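Local coordinates for protein pyruvate kinase (Cryptosporidium parvum, PDB 4DRS) that probably catalyses the last step of glycolysis, the transfer of a phosphoryl group from phosphoenolpyruvate to ADP, giving pyruvate and ATP, at residues V59-S71 against T365-S379. Sequence-based numbering, arbitrary orientation.
Sequences VESLIGLIDKGMS and TANGAFPFDAVNVMS
Where the pyruvate kinase (beta/alpha)8 barrel closes on itself, its first and last outer helices pack side by side: helix 59-68 and helix 371-379 run nearly parallel, at 15°, with axes 9.0 Å apart. Phe372 fits as a knob among Ser61, Gly64, Leu65 and Lys68. With CG swung anti to the carbonyl carbon (chi1 -57°), the ring reaches across and presents its edge: CE1 is 3.1 Å from Ser61 O, a carbonyl oxygen that probably suits the weakly positive ring edge. The ring takes the space a side chain on Gly64 would fill, so Gly64 CA comes to 3.7 Å from Phe372 CE1. Leu65 replies as a knob among Thr365, Pro371, Phe372 and Val375, its CD2 branch 3.6 Å from Val375 CG2, an apolar contact on the barrel side of the pair. Lys68 contributes its long aliphatic chain: CB packs 3.6 Å from Val375 CG1, while CD lies 3.7 Å from Asn376 ND2. Gly69 ends helix 59-68 in a Schellman motif, its positive phi one at which a beta carbon would jam against Lys68 O. No hydrogen bond joins the helices; the hydroxyls of Ser61, Thr365 and Ser379 hydrogen-bond elsewhere, to the Asn58 side chain, Thr51 O and the Arg44 side chain. Beneath the pair lie barrel strands 47-51 and 358-361, Val375 touching Cys50 and Leu361, while Leu62 and Ile63 lean on helix 82-97.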
loop_
_atom_site.group_PDB
_atom_site.type_symbol
_atom_site.label_atom_id
_atom_site.label_comp_id
_atom_site.label_asym_id
_atom_site.label_seq_id
_atom_site.Cartn_x
_atom_site.Cartn_y
_atom_site.Cartn_z
ATOM N N VAL A 59 41.549 -14.808 -30.273
ATOM C CA VAL A 59 40.216 -15.209 -30.734
ATOM C C VAL A 59 39.593 -16.306 -29.866
ATOM O O VAL A 59 38.442 -16.190 -29.439
ATOM C CB VAL A 59 40.245 -15.669 -32.215
ATOM C CG1 VAL A 59 38.887 -16.202 -32.654
ATOM C CG2 VAL A 59 40.675 -14.529 -33.125
ATOM N N GLU A 60 40.361 -17.361 -29.611
ATOM C CA GLU A 60 39.894 -18.489 -28.813
ATOM C C GLU A 60 39.398 -18.052 -27.432
ATOM O O GLU A 60 38.318 -18.465 -27.001
ATOM C CB GLU A 60 40.991 -19.552 -28.687
ATOM C CG GLU A 60 40.505 -20.898 -28.163
ATOM C CD GLU A 60 39.409 -21.514 -29.021
ATOM O OE1 GLU A 60 39.573 -21.578 -30.263
ATOM O OE2 GLU A 60 38.379 -21.942 -28.450
ATOM N N SER A 61 40.184 -17.215 -26.755
ATOM C CA SER A 61 39.812 -16.690 -25.440
ATOM C C SER A 61 38.571 -15.805 -25.496
ATOM O O SER A 61 37.726 -15.848 -24.598
ATOM C CB SER A 61 40.958 -15.896 -24.823
ATOM O OG SER A 61 42.056 -16.732 -24.532
ATOM N N LEU A 62 38.472 -14.998 -26.548
ATOM C CA LEU A 62 37.339 -14.097 -26.711
ATOM C C LEU A 62 36.029 -14.854 -26.962
ATOM O O LEU A 62 34.988 -14.491 -26.421
ATOM C CB LEU A 62 37.629 -13.059 -27.799
ATOM C CG LEU A 62 38.636 -11.981 -27.370
ATOM C CD1 LEU A 62 39.277 -11.302 -28.569
ATOM C CD2 LEU A 62 37.983 -10.956 -26.454
ATOM N N ILE A 63 36.101 -15.915 -27.762
ATOM C CA ILE A 63 34.972 -16.819 -27.963
ATOM C C ILE A 63 34.533 -17.393 -26.617
ATOM O O ILE A 63 33.336 -17.394 -26.291
ATOM C CB ILE A 63 35.329 -17.958 -28.941
ATOM C CG1 ILE A 63 35.449 -17.421 -30.370
ATOM C CG2 ILE A 63 34.298 -19.077 -28.881
ATOM C CD1 ILE A 63 36.041 -18.416 -31.345
ATOM N N GLY A 64 35.507 -17.861 -25.836
ATOM C CA GLY A 64 35.256 -18.360 -24.490
ATOM C C GLY A 64 34.511 -17.349 -23.634
ATOM O O GLY A 64 33.527 -17.694 -22.981
ATOM N N LEU A 65 34.972 -16.098 -23.659
ATOM C CA LEU A 65 34.337 -15.018 -22.904
ATOM C C LEU A 65 32.882 -14.777 -23.308
ATOM O O LEU A 65 32.035 -14.512 -22.448
ATOM C CB LEU A 65 35.142 -13.721 -23.012
ATOM C CG LEU A 65 36.511 -13.693 -22.330
ATOM C CD1 LEU A 65 37.246 -12.413 -22.709
ATOM C CD2 LEU A 65 36.392 -13.822 -20.818
ATOM N N ILE A 66 32.600 -14.875 -24.606
ATOM C CA ILE A 66 31.225 -14.815 -25.096
ATOM C C ILE A 66 30.393 -15.969 -24.511
ATOM O O ILE A 66 29.283 -15.752 -24.018
ATOM C CB ILE A 66 31.161 -14.805 -26.645
ATOM C CG1 ILE A 66 31.923 -13.589 -27.204
ATOM C CG2 ILE A 66 29.711 -14.816 -27.130
ATOM C CD1 ILE A 66 32.139 -13.607 -28.702
ATOM N N ASP A 67 30.945 -17.184 -24.542
ATOM C CA ASP A 67 30.248 -18.368 -24.030
ATOM C C ASP A 67 29.960 -18.282 -22.534
ATOM O O ASP A 67 28.956 -18.818 -22.059
ATOM C CB ASP A 67 31.035 -19.642 -24.342
ATOM C CG ASP A 67 30.947 -20.046 -25.809
ATOM O OD1 ASP A 67 30.102 -19.489 -26.544
ATOM O OD2 ASP A 67 31.725 -20.932 -26.228
ATOM N N LYS A 68 30.840 -17.601 -21.802
ATOM C CA LYS A 68 30.691 -17.445 -20.362
ATOM C C LYS A 68 29.722 -16.315 -20.008
ATOM O O LYS A 68 29.211 -16.262 -18.887
ATOM C CB LYS A 68 32.051 -17.210 -19.686
ATOM C CG LYS A 68 33.153 -18.210 -20.026
ATOM C CD LYS A 68 32.890 -19.593 -19.455
ATOM C CE LYS A 68 33.967 -20.578 -19.894
ATOM N NZ LYS A 68 33.617 -21.980 -19.526
ATOM N N GLY A 69 29.483 -15.404 -20.950
ATOM C CA GLY A 69 28.479 -14.359 -20.754
ATOM C C GLY A 69 28.827 -12.923 -21.104
ATOM O O GLY A 69 28.061 -12.014 -20.778
ATOM N N MET A 70 29.963 -12.700 -21.766
ATOM C CA MET A 70 30.372 -11.330 -22.126
ATOM C C MET A 70 29.387 -10.682 -23.097
ATOM O O MET A 70 29.105 -11.231 -24.162
ATOM C CB MET A 70 31.796 -11.294 -22.706
ATOM C CG MET A 70 32.260 -9.903 -23.136
ATOM S SD MET A 70 33.911 -9.831 -23.866
ATOM C CE MET A 70 33.686 -10.802 -25.356
ATOM N N SER A 71 28.860 -9.524 -22.711
ATOM C CA SER A 71 27.975 -8.735 -23.573
ATOM C C SER A 71 28.774 -7.679 -24.325
ATOM O O SER A 71 28.530 -7.424 -25.506
ATOM C CB SER A 71 26.894 -8.028 -22.749
ATOM O OG SER A 71 26.159 -8.935 -21.953
ATOM N N THR A 365 39.853 -10.425 -16.049
ATOM C CA THR A 365 39.947 -10.920 -17.421
ATOM C C THR A 365 41.159 -10.342 -18.162
ATOM O O THR A 365 41.857 -11.071 -18.873
ATOM C CB THR A 365 38.656 -10.640 -18.222
ATOM O OG1 THR A 365 38.249 -9.279 -18.028
ATOM C CG2 THR A 365 37.539 -11.565 -17.771
ATOM N N ALA A 366 41.405 -9.043 -17.977
ATOM C CA ALA A 366 42.484 -8.326 -18.665
ATOM C C ALA A 366 43.864 -8.956 -18.459
ATOM O O ALA A 366 44.551 -9.286 -19.427
ATOM C CB ALA A 366 42.499 -6.859 -18.251
ATOM N N ASN A 367 44.264 -9.124 -17.201
ATOM C CA ASN A 367 45.562 -9.723 -16.883
ATOM C C ASN A 367 45.522 -10.699 -15.700
ATOM O O ASN A 367 46.513 -10.869 -14.985
ATOM C CB ASN A 367 46.642 -8.643 -16.698
ATOM C CG ASN A 367 46.138 -7.427 -15.942
ATOM O OD1 ASN A 367 45.763 -7.517 -14.772
ATOM N ND2 ASN A 367 46.133 -6.279 -16.608
ATOM N N GLY A 368 44.370 -11.343 -15.518
ATOM C CA GLY A 368 44.187 -12.343 -14.469
ATOM C C GLY A 368 44.625 -13.733 -14.894
ATOM O O GLY A 368 44.742 -14.021 -16.089
ATOM N N ALA A 369 44.867 -14.596 -13.910
ATOM C CA ALA A 369 45.260 -15.977 -14.173
ATOM C C ALA A 369 44.058 -16.843 -14.550
ATOM O O ALA A 369 44.212 -17.858 -15.232
ATOM C CB ALA A 369 45.991 -16.565 -12.975
ATOM N N PHE A 370 42.867 -16.434 -14.111
ATOM C CA PHE A 370 41.636 -17.187 -14.368
ATOM C C PHE A 370 40.513 -16.301 -14.923
ATOM O O PHE A 370 39.545 -16.004 -14.215
ATOM C CB PHE A 370 41.178 -17.920 -13.098
ATOM C CG PHE A 370 42.226 -18.825 -12.506
ATOM C CD1 PHE A 370 42.409 -20.118 -12.994
ATOM C CD2 PHE A 370 43.037 -18.385 -11.462
ATOM C CE1 PHE A 370 43.377 -20.952 -12.451
ATOM C CE2 PHE A 370 44.005 -19.215 -10.914
ATOM C CZ PHE A 370 44.176 -20.499 -11.410
ATOM N N PRO A 371 40.633 -15.884 -16.203
ATOM C CA PRO A 371 39.659 -14.981 -16.822
ATOM C C PRO A 371 38.295 -15.631 -17.063
ATOM O O PRO A 371 37.264 -14.992 -16.831
ATOM C CB PRO A 371 40.314 -14.611 -18.166
ATOM C CG PRO A 371 41.739 -15.053 -18.060
ATOM C CD PRO A 371 41.706 -16.239 -17.148
ATOM N N PHE A 372 38.296 -16.883 -17.518
ATOM C CA PHE A 372 37.062 -17.598 -17.855
ATOM C C PHE A 372 36.225 -17.969 -16.632
ATOM O O PHE A 372 34.996 -17.861 -16.665
ATOM C CB PHE A 372 37.364 -18.847 -18.685
ATOM C CG PHE A 372 38.112 -18.561 -19.952
ATOM C CD1 PHE A 372 37.445 -18.083 -21.077
ATOM C CD2 PHE A 372 39.488 -18.769 -20.022
ATOM C CE1 PHE A 372 38.136 -17.818 -22.246
ATOM C CE2 PHE A 372 40.186 -18.505 -21.192
ATOM C CZ PHE A 372 39.508 -18.030 -22.303
ATOM N N ASP A 373 36.898 -18.404 -15.567
ATOM C CA ASP A 373 36.240 -18.748 -14.305
ATOM C C ASP A 373 35.452 -17.573 -13.717
ATOM O O ASP A 373 34.310 -17.741 -13.288
ATOM C CB ASP A 373 37.265 -19.259 -13.285
ATOM C CG ASP A 373 37.816 -20.632 -13.641
ATOM O OD1 ASP A 373 37.022 -21.522 -14.021
ATOM O OD2 ASP A 373 39.049 -20.823 -13.529
ATOM N N ALA A 374 36.068 -16.391 -13.718
ATOM C CA ALA A 374 35.468 -15.182 -13.150
ATOM C C ALA A 374 34.145 -14.792 -13.811
ATOM O O ALA A 374 33.134 -14.616 -13.125
ATOM C CB ALA A 374 36.458 -14.024 -13.197
ATOM N N VAL A 375 34.156 -14.670 -15.139
ATOM C CA VAL A 375 32.961 -14.329 -15.908
ATOM C C VAL A 375 31.822 -15.293 -15.596
ATOM O O VAL A 375 30.691 -14.873 -15.346
ATOM C CB VAL A 375 33.230 -14.350 -17.427
ATOM C CG1 VAL A 375 32.006 -13.884 -18.202
ATOM C CG2 VAL A 375 34.420 -13.477 -17.770
ATOM N N ASN A 376 32.140 -16.582 -15.610
ATOM C CA ASN A 376 31.159 -17.629 -15.384
ATOM C C ASN A 376 30.529 -17.537 -13.993
ATOM O O ASN A 376 29.310 -17.634 -13.845
ATOM C CB ASN A 376 31.797 -19.000 -15.617
ATOM C CG ASN A 376 30.771 -20.103 -15.707
ATOM O OD1 ASN A 376 30.370 -20.676 -14.694
ATOM N ND2 ASN A 376 30.335 -20.405 -16.924
ATOM N N VAL A 377 31.374 -17.338 -12.988
ATOM C CA VAL A 377 30.937 -17.077 -11.619
ATOM C C VAL A 377 30.038 -15.827 -11.548
ATOM O O VAL A 377 28.922 -15.887 -11.019
ATOM C CB VAL A 377 32.162 -16.953 -10.675
ATOM C CG1 VAL A 377 31.820 -16.212 -9.387
ATOM C CG2 VAL A 377 32.735 -18.332 -10.373
ATOM N N MET A 378 30.523 -14.718 -12.104
ATOM C CA MET A 378 29.793 -13.451 -12.092
ATOM C C MET A 378 28.414 -13.602 -12.735
ATOM O O MET A 378 27.419 -13.091 -12.216
ATOM C CB MET A 378 30.606 -12.348 -12.785
ATOM C CG MET A 378 30.132 -10.934 -12.467
ATOM S SD MET A 378 31.333 -9.613 -12.782
ATOM C CE MET A 378 31.217 -9.449 -14.561
ATOM N N SER A 379 28.371 -14.322 -13.854
ATOM C CA SER A 379 27.135 -14.575 -14.585
ATOM C C SER A 379 26.096 -15.320 -13.744
ATOM O O SER A 379 24.924 -14.934 -13.709
ATOM C CB SER A 379 27.434 -15.352 -15.870
ATOM O OG SER A 379 26.247 -15.627 -16.585
#